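Local coordinates for RimK domain protein ATP-grasp (Sphaerobacter thermophilus, PDB 5I47), which probably binds ATP and a metal ion and may act as an amino-acid ligase of the RimK/LysX branch of the ATP-grasp family, at residues 127-131 with 142-148; 115-119 with 151-155; 5-11 with 52-58; 15-21 with 255-261. One frame throughout, in Å; residues are numbered along the deposited sequence.

In the fold
From the N terminus, interaction 3 comes first: it closes a loop of 40 residues and sets two parallel strands of the preATP-grasp region side by side. Interaction 4 opens inside that loop, on the helix following the first strand, and closes only near the C-terminal end, so the two cross; they meet where Arg58 reaches Glu18 and Val255. Within the long loop of interaction 4 lies interaction 2, a helix pair, and nested in it interaction 1, a beta hairpin under the same helices. Interactions 1 and 2 build one small alpha/beta lobe, their centres about 39 and 42 Å from that of interaction 3, while interaction 4 ties the preATP-grasp region to the ATP-grasp region.

Interaction 1. Residues 127-131 with 142-148; sequences YPVVL and VALVEDQ
Tyr127 lays its ring over the turn that follows the second hairpin strand, where CA of Asp147 sits above one face, 3.7 Å from the ring centroid in a CH-pi contact. The carbonyl O of Val145 approaches the ring edge in its plane. With chi1 at -64°, CG stands anti to the carbonyl carbon, and the phenol end extends to Gln148, its OH 3.1 Å from Gln148 CA. The cis peptide before Pro128 turns the chain into the strand. There Val129 pairs with Val145 through two antiparallel bonds, Val129 N to Val145 O (3.1 Å) and Val145 N to Val129 O (2.8 Å), and Leu131 with Ala143 by another two. Beta-branched valines suit these extended positions: Val129 CG2 lies alongside Val145 CB at 3.9 Å. On the other face, the CD1 methyl of Leu144 comes to Val130 CG1 (4.1 Å), passing it at a slant. Together the strands form the hairpin at one edge of a four-stranded antiparallel sheet. Strand 167-171 pairs with the far side of 129-133, and helices 115-125 and 148-160 lie over the face carrying Val129, Leu131, Ala143 and Val145.

Interaction 2. Residues 115-119 with 151-155; sequences EEAIF and AEAIV
Val155 meets Glu115, Ile118 and Phe119 across a nearly antiparallel helix pair that lies on one face of the antiparallel sheet, in an alpha/beta lobe of the ATP-grasp region. The axes of these segments run at 152° and approach only to 11.4 Å, so the helices meet through side chains alone: the long Glu115 and Phe119 reach across to the short Val155 and Ala151. Val155 divides its two methyls between partners. Its CG1, anti to the backbone N (chi1 172°), reaches the aliphatic part of Glu115, 3.7 Å from CG; CG2 turns instead to Phe119 CZ (3.9 Å). Glu115 suits this margin because its extended chain, lying across the valine, offers methylene groups to it and carries the carboxylate onward. Ile118 CG2 passes Val155 CG2 at 4.2 Å, the two side chains running in opposing senses, and Ile118 also rests on Val167 and Val169 of the sheet beneath. Phe119 has the reach needed at the other end: with CG anti to the carbonyl carbon (chi1 -66°), its ring extends toward helix 148-160 and meets Ala151 by its edge, whereas Val155 CG2 comes to it obliquely. A small residue fits at Ala151, since the methyl must share its place with that ring and with Val145 below. An alanine in place of Val155 would remove both gamma methyls and would probably open a gap between the helices, leaving Phe119 CZ and the Glu115 methylenes without their common partner. The nearest approach to the ring is Ala151 CB, 3.6 Å from Phe119 CE1.

Interaction 3. Residues 5-11 with 52-58; sequences ARVALLA and FVAALDR
Strands 6-10 and 54-57 run parallel, 4.7 Å apart with axes at 22°, joined by alternating bonds such as Ala8 N to Ala54 O (2.9 Å, nearly straight) and Leu56 N to Ala8 O (2.7 Å). Further along, Leu10 N bonds to Leu56 O and Leu10 O receives Arg58 N; at the opposite end Val53 N reaches Arg6 O. Before the second strand, the Phe52 ring is held between two unlike groups. Ala8 CB sits centrally over one face, 3.7 Å from the ring centroid, and its small methyl suits a place so close to the ring. Over the opposite face lies the Arg6 guanidinium, stacked with its plane 24° from that of the ring and its CZ 4.3 Å from the centroid, an off-centre cation-pi contact. A bend at chi3 (-63°) folds the arginine back over the ring, and its NH1 also makes a weak bond to Asp51 O. On the same face of the sheet Ala8 CB lies 4.0 Å from Ala55 CB, which in turn meets Leu10 CD1. On the other face Leu9 and Leu56 project together, their CD2 methyls 4.1 Å apart. Asp57 turns its carboxylate to Arg65, and Arg58 sends its guanidinium to Glu18. These are the two central strands of the four-stranded parallel sheet of a Rossmann-like preATP-grasp domain: strand 31-35 flanks 6-10, helix 63-74 covers Leu10, and helix 16-27 packs on Val7 and Leu9 from the other face.

Interaction 4. Residues 15-21 with 255-261; sequences RVEERLL and VDFRSLS
A salt-bridge network over an aromatic ring joins the N-terminal ends of two helices, 16-27 of the preATP-grasp region and 258-262 of the ATP-grasp region. Glu17 serves both parts. Its methylenes lie on the Phe257 ring, with CG 3.5 Å from the centroid and just 9° off the normal, a CH-pi contact; a bend at chi2 (88°) then swings the carboxylate off the ring toward the charges. OE1 takes a salt bridge from Arg15 NH1 at 3.0 Å and stands over one face of the Arg258 guanidinium, 3.5 Å from NH2, where attraction of charge replaces a directed N-H bond. Both arginines thus gather round this one carboxylate oxygen. Glu18 OE1 accepts the backbone N-H of Arg15 and lies near its NE, out of the guanidinium plane. Arg15 also gives a weak bond from NH2 to Val255 O, an oxygen that Arg58 grips as well. A flat, apolar residue suits position 257, for Leu21 CD1 meets the ring edge while Glu17 fills a face. Replacing Phe257 by an alanine would remove that platform and would probably open a gap beneath the Glu17 methylenes and leave the carboxylate freer to turn from the arginines. Farther along the helices, Leu20 CD1 ends 3.8 Å from Ser261 OG.

Interaction 1. Residues 127-131 with 142-148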
# COMPACT_ATOMS: atom_id res chain seq x y z
N TYR B 127 -4.40 12.67 -25.72
CA TYR B 127 -3.75 11.43 -26.13
C TYR B 127 -2.34 11.66 -26.68
O TYR B 127 -2.08 12.71 -27.27
CB TYR B 127 -4.60 10.71 -27.18
CG TYR B 127 -5.94 10.25 -26.66
CD1 TYR B 127 -6.05 9.07 -25.93
CD2 TYR B 127 -7.08 10.99 -26.90
CE1 TYR B 127 -7.28 8.64 -25.46
CE2 TYR B 127 -8.32 10.57 -26.44
CZ TYR B 127 -8.41 9.39 -25.72
OH TYR B 127 -9.63 8.97 -25.25
N PRO B 128 -1.43 10.69 -26.49
CA PRO B 128 -1.65 9.44 -25.76
C PRO B 128 -1.35 9.56 -24.27
O PRO B 128 -0.73 10.54 -23.85
CB PRO B 128 -0.68 8.48 -26.44
CG PRO B 128 0.49 9.35 -26.77
CD PRO B 128 -0.08 10.72 -27.10
N VAL B 129 -1.80 8.58 -23.50
CA VAL B 129 -1.54 8.49 -22.06
C VAL B 129 -1.31 7.03 -21.70
O VAL B 129 -1.55 6.12 -22.50
CB VAL B 129 -2.69 9.07 -21.21
CG1 VAL B 129 -2.89 10.55 -21.50
CG2 VAL B 129 -3.98 8.30 -21.47
N VAL B 130 -0.84 6.81 -20.48
CA VAL B 130 -0.68 5.46 -19.93
C VAL B 130 -1.45 5.38 -18.61
O VAL B 130 -1.48 6.35 -17.84
CB VAL B 130 0.80 5.09 -19.71
CG1 VAL B 130 1.49 4.87 -21.04
CG2 VAL B 130 1.52 6.18 -18.93
N LEU B 131 -2.08 4.24 -18.38
CA LEU B 131 -2.75 3.95 -17.12
C LEU B 131 -1.83 3.12 -16.24
O LEU B 131 -1.36 2.06 -16.67
CB LEU B 131 -4.07 3.21 -17.33
CG LEU B 131 -5.18 3.88 -18.16
CD1 LEU B 131 -6.45 3.07 -18.04
CD2 LEU B 131 -5.41 5.30 -17.71
N VAL B 142 1.32 -1.71 -17.11
CA VAL B 142 1.12 -0.38 -17.66
C VAL B 142 0.42 -0.48 -19.01
O VAL B 142 0.76 -1.34 -19.84
CB VAL B 142 2.47 0.36 -17.78
CG1 VAL B 142 2.26 1.79 -18.26
CG2 VAL B 142 3.18 0.35 -16.43
N ALA B 143 -0.56 0.38 -19.23
CA ALA B 143 -1.49 0.26 -20.35
C ALA B 143 -1.43 1.52 -21.21
O ALA B 143 -1.83 2.60 -20.76
CB ALA B 143 -2.91 0.01 -19.85
N LEU B 144 -0.96 1.38 -22.45
CA LEU B 144 -0.89 2.51 -23.36
C LEU B 144 -2.25 2.77 -23.99
O LEU B 144 -2.96 1.83 -24.39
CB LEU B 144 0.16 2.26 -24.45
CG LEU B 144 0.28 3.30 -25.57
CD1 LEU B 144 0.65 4.67 -25.01
CD2 LEU B 144 1.30 2.85 -26.61
N VAL B 145 -2.62 4.04 -24.08
CA VAL B 145 -3.94 4.47 -24.55
C VAL B 145 -3.70 5.53 -25.62
O VAL B 145 -3.39 6.68 -25.31
CB VAL B 145 -4.81 5.02 -23.41
CG1 VAL B 145 -6.14 5.52 -23.95
CG2 VAL B 145 -5.04 3.96 -22.35
N GLU B 146 -3.87 5.15 -26.89
CA GLU B 146 -3.63 6.09 -27.98
C GLU B 146 -4.88 6.89 -28.35
O GLU B 146 -4.75 8.02 -28.82
CB GLU B 146 -3.13 5.35 -29.23
CG GLU B 146 -2.13 4.24 -28.95
CD GLU B 146 -2.80 2.89 -28.78
OE1 GLU B 146 -3.92 2.84 -28.21
OE2 GLU B 146 -2.22 1.87 -29.22
N ASP B 147 -6.07 6.33 -28.14
CA ASP B 147 -7.30 6.99 -28.54
C ASP B 147 -8.44 6.48 -27.66
O ASP B 147 -8.24 5.61 -26.80
CB ASP B 147 -7.59 6.74 -30.02
CG ASP B 147 -7.58 5.27 -30.37
OD1 ASP B 147 -8.57 4.58 -30.07
OD2 ASP B 147 -6.56 4.80 -30.92
N GLN B 148 -9.64 7.02 -27.89
CA GLN B 148 -10.78 6.69 -27.03
C GLN B 148 -11.15 5.22 -27.11
O GLN B 148 -11.58 4.64 -26.10
CB GLN B 148 -11.98 7.56 -27.38
CG GLN B 148 -13.18 7.34 -26.47
CD GLN B 148 -14.36 8.24 -26.80
OE1 GLN B 148 -14.28 9.46 -26.67
NE2 GLN B 148 -15.46 7.63 -27.23

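Interaction 2. Residues 115-119 with 151-155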
# COMPACT_ATOMS: atom_id res chain seq x y z
N GLU B 115 -13.99 5.91 -13.20
CA GLU B 115 -14.00 5.88 -14.66
C GLU B 115 -14.18 7.28 -15.25
O GLU B 115 -13.48 7.66 -16.19
CB GLU B 115 -15.12 4.95 -15.16
CG GLU B 115 -15.46 5.15 -16.63
CD GLU B 115 -16.63 4.31 -17.09
OE1 GLU B 115 -17.15 3.51 -16.28
OE2 GLU B 115 -17.04 4.45 -18.26
N GLU B 116 -15.11 8.05 -14.70
CA GLU B 116 -15.34 9.40 -15.20
C GLU B 116 -14.09 10.26 -15.06
O GLU B 116 -13.71 10.98 -16.00
CB GLU B 116 -16.52 10.04 -14.47
CG GLU B 116 -16.87 11.44 -14.91
CD GLU B 116 -18.21 11.88 -14.37
OE1 GLU B 116 -19.05 11.00 -14.07
OE2 GLU B 116 -18.43 13.11 -14.24
N ALA B 117 -13.43 10.19 -13.90
CA ALA B 117 -12.20 10.95 -13.69
C ALA B 117 -11.12 10.56 -14.70
O ALA B 117 -10.35 11.41 -15.15
CB ALA B 117 -11.69 10.74 -12.27
N ILE B 118 -11.04 9.27 -15.04
CA ILE B 118 -10.05 8.81 -16.01
C ILE B 118 -10.25 9.52 -17.34
O ILE B 118 -9.30 10.04 -17.94
CB ILE B 118 -10.10 7.28 -16.17
CG1 ILE B 118 -9.55 6.60 -14.92
CG2 ILE B 118 -9.34 6.84 -17.42
CD1 ILE B 118 -9.64 5.09 -14.97
N PHE B 119 -11.50 9.56 -17.82
CA PHE B 119 -11.76 10.26 -19.07
C PHE B 119 -11.65 11.77 -18.91
O PHE B 119 -11.30 12.47 -19.87
CB PHE B 119 -13.14 9.87 -19.61
CG PHE B 119 -13.24 8.43 -20.03
CD1 PHE B 119 -12.48 7.95 -21.09
CD2 PHE B 119 -14.09 7.55 -19.38
CE1 PHE B 119 -12.56 6.63 -21.49
CE2 PHE B 119 -14.17 6.22 -19.77
CZ PHE B 119 -13.41 5.76 -20.83
N ALA B 151 -9.06 3.64 -24.80
CA ALA B 151 -9.47 4.02 -23.45
C ALA B 151 -10.67 3.21 -22.99
O ALA B 151 -10.66 2.62 -21.90
CB ALA B 151 -9.77 5.52 -23.40
N GLU B 152 -11.72 3.15 -23.82
CA GLU B 152 -12.91 2.39 -23.47
C GLU B 152 -12.62 0.91 -23.30
O GLU B 152 -13.39 0.21 -22.63
CB GLU B 152 -13.99 2.59 -24.53
CG GLU B 152 -14.47 4.03 -24.66
CD GLU B 152 -15.48 4.22 -25.79
OE1 GLU B 152 -15.48 3.40 -26.74
OE2 GLU B 152 -16.26 5.19 -25.73
N ALA B 153 -11.53 0.41 -23.89
CA ALA B 153 -11.22 -1.01 -23.80
C ALA B 153 -10.60 -1.36 -22.45
O ALA B 153 -11.03 -2.31 -21.79
CB ALA B 153 -10.28 -1.41 -24.94
N ILE B 154 -9.59 -0.59 -22.03
CA ILE B 154 -8.91 -0.90 -20.77
C ILE B 154 -9.81 -0.57 -19.59
O ILE B 154 -9.82 -1.29 -18.59
CB ILE B 154 -7.56 -0.16 -20.70
CG1 ILE B 154 -6.76 -0.46 -21.97
CG2 ILE B 154 -6.79 -0.60 -19.47
CD1 ILE B 154 -5.55 0.42 -22.16
N VAL B 155 -10.57 0.52 -19.68
CA VAL B 155 -11.51 0.86 -18.62
C VAL B 155 -12.57 -0.23 -18.48
O VAL B 155 -12.99 -0.57 -17.36
CB VAL B 155 -12.14 2.24 -18.88
CG1 VAL B 155 -13.25 2.52 -17.88
CG2 VAL B 155 -11.09 3.33 -18.80

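Interaction 3. Residues 5-11 with 52-58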
# COMPACT_ATOMS: atom_id res chain seq x y z
N ALA B 5 28.78 -16.09 9.23
CA ALA B 5 28.02 -14.94 8.75
C ALA B 5 27.55 -15.15 7.32
O ALA B 5 28.36 -15.40 6.42
CB ALA B 5 28.85 -13.68 8.86
N ARG B 6 26.24 -15.05 7.10
CA ARG B 6 25.63 -15.34 5.81
C ARG B 6 24.79 -14.16 5.35
O ARG B 6 24.51 -13.23 6.11
CB ARG B 6 24.77 -16.61 5.88
CG ARG B 6 25.48 -17.81 6.48
CD ARG B 6 24.56 -19.02 6.47
NE ARG B 6 23.37 -18.81 7.29
CZ ARG B 6 22.19 -19.34 7.03
NH1 ARG B 6 21.16 -19.10 7.83
NH2 ARG B 6 22.02 -20.11 5.96
N VAL B 7 24.37 -14.21 4.09
CA VAL B 7 23.57 -13.16 3.47
C VAL B 7 22.42 -13.82 2.71
O VAL B 7 22.64 -14.76 1.95
CB VAL B 7 24.42 -12.28 2.52
CG1 VAL B 7 23.52 -11.46 1.61
CG2 VAL B 7 25.34 -11.38 3.32
N ALA B 8 21.21 -13.32 2.93
CA ALA B 8 20.02 -13.88 2.30
C ALA B 8 19.75 -13.20 0.96
O ALA B 8 19.74 -11.96 0.88
CB ALA B 8 18.80 -13.73 3.21
N LEU B 9 19.54 -14.00 -0.08
CA LEU B 9 19.17 -13.52 -1.42
C LEU B 9 17.68 -13.84 -1.61
O LEU B 9 17.32 -14.94 -2.02
CB LEU B 9 20.02 -14.17 -2.51
CG LEU B 9 21.53 -13.95 -2.57
CD1 LEU B 9 22.12 -14.71 -3.76
CD2 LEU B 9 21.88 -12.47 -2.65
N LEU B 10 16.84 -12.86 -1.32
CA LEU B 10 15.39 -13.02 -1.43
C LEU B 10 14.99 -13.16 -2.88
O LEU B 10 14.78 -12.17 -3.59
CB LEU B 10 14.67 -11.83 -0.78
CG LEU B 10 14.96 -11.61 0.70
CD1 LEU B 10 14.23 -10.38 1.23
CD2 LEU B 10 14.59 -12.85 1.49
N ALA B 11 14.89 -14.40 -3.35
CA ALA B 11 14.57 -14.68 -4.74
C ALA B 11 13.91 -16.04 -4.81
O ALA B 11 13.92 -16.81 -3.85
CB ALA B 11 15.82 -14.62 -5.63
N PHE B 52 20.99 -14.40 9.49
CA PHE B 52 21.56 -13.64 8.39
C PHE B 52 21.98 -12.27 8.91
O PHE B 52 21.27 -11.67 9.72
CB PHE B 52 20.58 -13.47 7.23
CG PHE B 52 20.17 -14.75 6.59
CD1 PHE B 52 20.98 -15.37 5.65
CD2 PHE B 52 18.96 -15.35 6.92
CE1 PHE B 52 20.59 -16.55 5.06
CE2 PHE B 52 18.58 -16.53 6.34
CZ PHE B 52 19.40 -17.13 5.40
N VAL B 53 23.12 -11.79 8.42
CA VAL B 53 23.54 -10.43 8.74
C VAL B 53 22.87 -9.40 7.84
O VAL B 53 22.85 -8.21 8.19
CB VAL B 53 25.07 -10.31 8.66
CG1 VAL B 53 25.72 -11.44 9.44
CG2 VAL B 53 25.52 -10.32 7.20
N ALA B 54 22.32 -9.83 6.71
CA ALA B 54 21.64 -8.93 5.79
C ALA B 54 20.81 -9.75 4.82
O ALA B 54 21.05 -10.95 4.63
CB ALA B 54 22.64 -8.05 5.02
N ALA B 55 19.81 -9.10 4.22
CA ALA B 55 19.01 -9.69 3.16
C ALA B 55 19.02 -8.75 1.96
O ALA B 55 19.02 -7.53 2.12
CB ALA B 55 17.56 -9.94 3.62
N LEU B 56 19.04 -9.33 0.77
CA LEU B 56 19.05 -8.56 -0.47
C LEU B 56 17.88 -9.02 -1.32
O LEU B 56 17.87 -10.16 -1.81
CB LEU B 56 20.38 -8.73 -1.21
CG LEU B 56 20.53 -8.08 -2.59
CD1 LEU B 56 20.32 -6.58 -2.51
CD2 LEU B 56 21.90 -8.40 -3.16
N ASP B 57 16.89 -8.15 -1.50
CA ASP B 57 15.70 -8.50 -2.26
C ASP B 57 16.04 -8.49 -3.75
O ASP B 57 16.33 -7.44 -4.32
CB ASP B 57 14.56 -7.54 -1.95
CG ASP B 57 13.22 -8.06 -2.43
OD1 ASP B 57 13.17 -8.77 -3.44
OD2 ASP B 57 12.20 -7.75 -1.77
N ARG B 58 16.01 -9.67 -4.36
CA ARG B 58 16.31 -9.84 -5.78
C ARG B 58 15.05 -9.98 -6.62
O ARG B 58 15.12 -10.43 -7.77
CB ARG B 58 17.21 -11.06 -5.98
CG ARG B 58 18.54 -10.96 -5.25
CD ARG B 58 19.46 -9.96 -5.92
NE ARG B 58 19.48 -10.17 -7.37
CZ ARG B 58 19.16 -9.25 -8.26
NH1 ARG B 58 18.81 -8.03 -7.87
NH2 ARG B 58 19.21 -9.54 -9.56

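Interaction 4. Residues 15-21 with 255-261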
# COMPACT_ATOMS: atom_id res chain seq x y z
N ARG B 15 19.51 -17.03 -10.82
CA ARG B 15 19.83 -16.75 -12.21
C ARG B 15 21.26 -16.21 -12.29
O ARG B 15 22.03 -16.32 -11.32
CB ARG B 15 18.80 -15.79 -12.79
CG ARG B 15 17.39 -16.34 -12.88
CD ARG B 15 16.41 -15.23 -13.20
NE ARG B 15 16.61 -14.07 -12.32
CZ ARG B 15 17.10 -12.90 -12.73
NH1 ARG B 15 17.43 -12.71 -14.00
NH2 ARG B 15 17.26 -11.91 -11.85
N VAL B 16 21.60 -15.62 -13.43
CA VAL B 16 22.97 -15.15 -13.66
C VAL B 16 23.36 -14.09 -12.64
O VAL B 16 24.45 -14.14 -12.06
CB VAL B 16 23.13 -14.64 -15.10
CG1 VAL B 16 24.39 -13.80 -15.24
CG2 VAL B 16 23.16 -15.80 -16.08
N GLU B 17 22.47 -13.12 -12.41
CA GLU B 17 22.78 -12.07 -11.44
C GLU B 17 22.97 -12.64 -10.04
O GLU B 17 23.83 -12.18 -9.28
CB GLU B 17 21.68 -11.01 -11.45
CG GLU B 17 21.64 -10.13 -12.69
CD GLU B 17 20.79 -10.72 -13.80
OE1 GLU B 17 20.34 -11.88 -13.65
OE2 GLU B 17 20.56 -10.02 -14.81
N GLU B 18 22.18 -13.66 -9.69
CA GLU B 18 22.26 -14.23 -8.35
C GLU B 18 23.58 -14.94 -8.11
O GLU B 18 24.15 -14.87 -7.02
CB GLU B 18 21.08 -15.16 -8.10
CG GLU B 18 19.81 -14.46 -7.65
CD GLU B 18 19.20 -13.59 -8.73
OE1 GLU B 18 18.90 -14.12 -9.83
OE2 GLU B 18 19.03 -12.37 -8.50
N ARG B 19 24.10 -15.64 -9.12
CA ARG B 19 25.37 -16.34 -8.92
C ARG B 19 26.56 -15.39 -8.92
O ARG B 19 27.53 -15.62 -8.19
CB ARG B 19 25.55 -17.43 -9.98
CG ARG B 19 25.63 -16.93 -11.41
CD ARG B 19 25.36 -18.06 -12.39
NE ARG B 19 24.21 -18.86 -11.96
CZ ARG B 19 23.37 -19.47 -12.80
NH1 ARG B 19 23.55 -19.37 -14.11
NH2 ARG B 19 22.36 -20.17 -12.31
N LEU B 20 26.51 -14.32 -9.72
CA LEU B 20 27.53 -13.28 -9.64
C LEU B 20 27.60 -12.70 -8.23
O LEU B 20 28.69 -12.43 -7.71
CB LEU B 20 27.24 -12.17 -10.64
CG LEU B 20 27.34 -12.51 -12.13
CD1 LEU B 20 26.97 -11.30 -12.98
CD2 LEU B 20 28.74 -12.99 -12.45
N LEU B 21 26.44 -12.49 -7.60
CA LEU B 21 26.42 -11.99 -6.23
C LEU B 21 26.97 -13.01 -5.25
O LEU B 21 27.61 -12.64 -4.26
CB LEU B 21 25.00 -11.57 -5.85
CG LEU B 21 24.54 -10.25 -6.48
CD1 LEU B 21 23.03 -10.23 -6.64
CD2 LEU B 21 25.00 -9.07 -5.64
N VAL B 255 16.98 -5.70 -10.83
CA VAL B 255 16.85 -7.13 -11.03
C VAL B 255 17.79 -7.62 -12.13
O VAL B 255 18.47 -8.63 -11.97
CB VAL B 255 15.39 -7.50 -11.34
CG1 VAL B 255 15.27 -8.97 -11.69
CG2 VAL B 255 14.49 -7.17 -10.15
N ASP B 256 17.84 -6.90 -13.25
CA ASP B 256 18.68 -7.25 -14.38
C ASP B 256 19.88 -6.32 -14.42
O ASP B 256 19.76 -5.15 -14.81
CB ASP B 256 17.90 -7.17 -15.69
CG ASP B 256 16.49 -7.70 -15.57
OD1 ASP B 256 16.30 -8.78 -14.97
OD2 ASP B 256 15.56 -7.02 -16.07
N PHE B 257 21.05 -6.82 -14.02
CA PHE B 257 22.31 -6.15 -14.30
C PHE B 257 23.24 -7.07 -15.09
O PHE B 257 24.47 -6.98 -14.98
CB PHE B 257 22.98 -5.64 -13.02
CG PHE B 257 23.22 -6.69 -11.97
CD1 PHE B 257 24.42 -7.38 -11.93
CD2 PHE B 257 22.27 -6.95 -11.00
CE1 PHE B 257 24.66 -8.33 -10.95
CE2 PHE B 257 22.50 -7.90 -10.02
CZ PHE B 257 23.69 -8.59 -9.99
N ARG B 258 22.64 -7.94 -15.91
CA ARG B 258 23.41 -8.85 -16.75
C ARG B 258 24.23 -8.10 -17.78
O ARG B 258 25.45 -8.28 -17.88
CB ARG B 258 22.45 -9.82 -17.44
CG ARG B 258 22.94 -11.24 -17.60
CD ARG B 258 21.92 -12.07 -18.36
NE ARG B 258 20.59 -11.98 -17.77
CZ ARG B 258 19.95 -12.98 -17.17
NH1 ARG B 258 20.52 -14.17 -17.09
NH2 ARG B 258 18.74 -12.80 -16.67
N SER B 259 23.57 -7.23 -18.56
CA SER B 259 24.25 -6.52 -19.64
C SER B 259 25.37 -5.64 -19.12
O SER B 259 26.46 -5.59 -19.71
CB SER B 259 23.23 -5.68 -20.42
OG SER B 259 23.88 -4.78 -21.30
N LEU B 260 25.14 -4.94 -18.00
CA LEU B 260 26.15 -4.03 -17.49
C LEU B 260 27.36 -4.79 -16.94
O LEU B 260 28.50 -4.35 -17.12
CB LEU B 260 25.54 -3.13 -16.41
CG LEU B 260 26.37 -1.88 -16.07
CD1 LEU B 260 26.59 -1.03 -17.30
CD2 LEU B 260 25.70 -1.08 -14.96
N SER B 261 27.13 -5.92 -16.28
CA SER B 261 28.23 -6.78 -15.86
C SER B 261 29.03 -7.31 -17.04
O SER B 261 30.22 -7.60 -16.89
CB SER B 261 27.71 -7.95 -15.03
OG SER B 261 27.54 -7.58 -13.67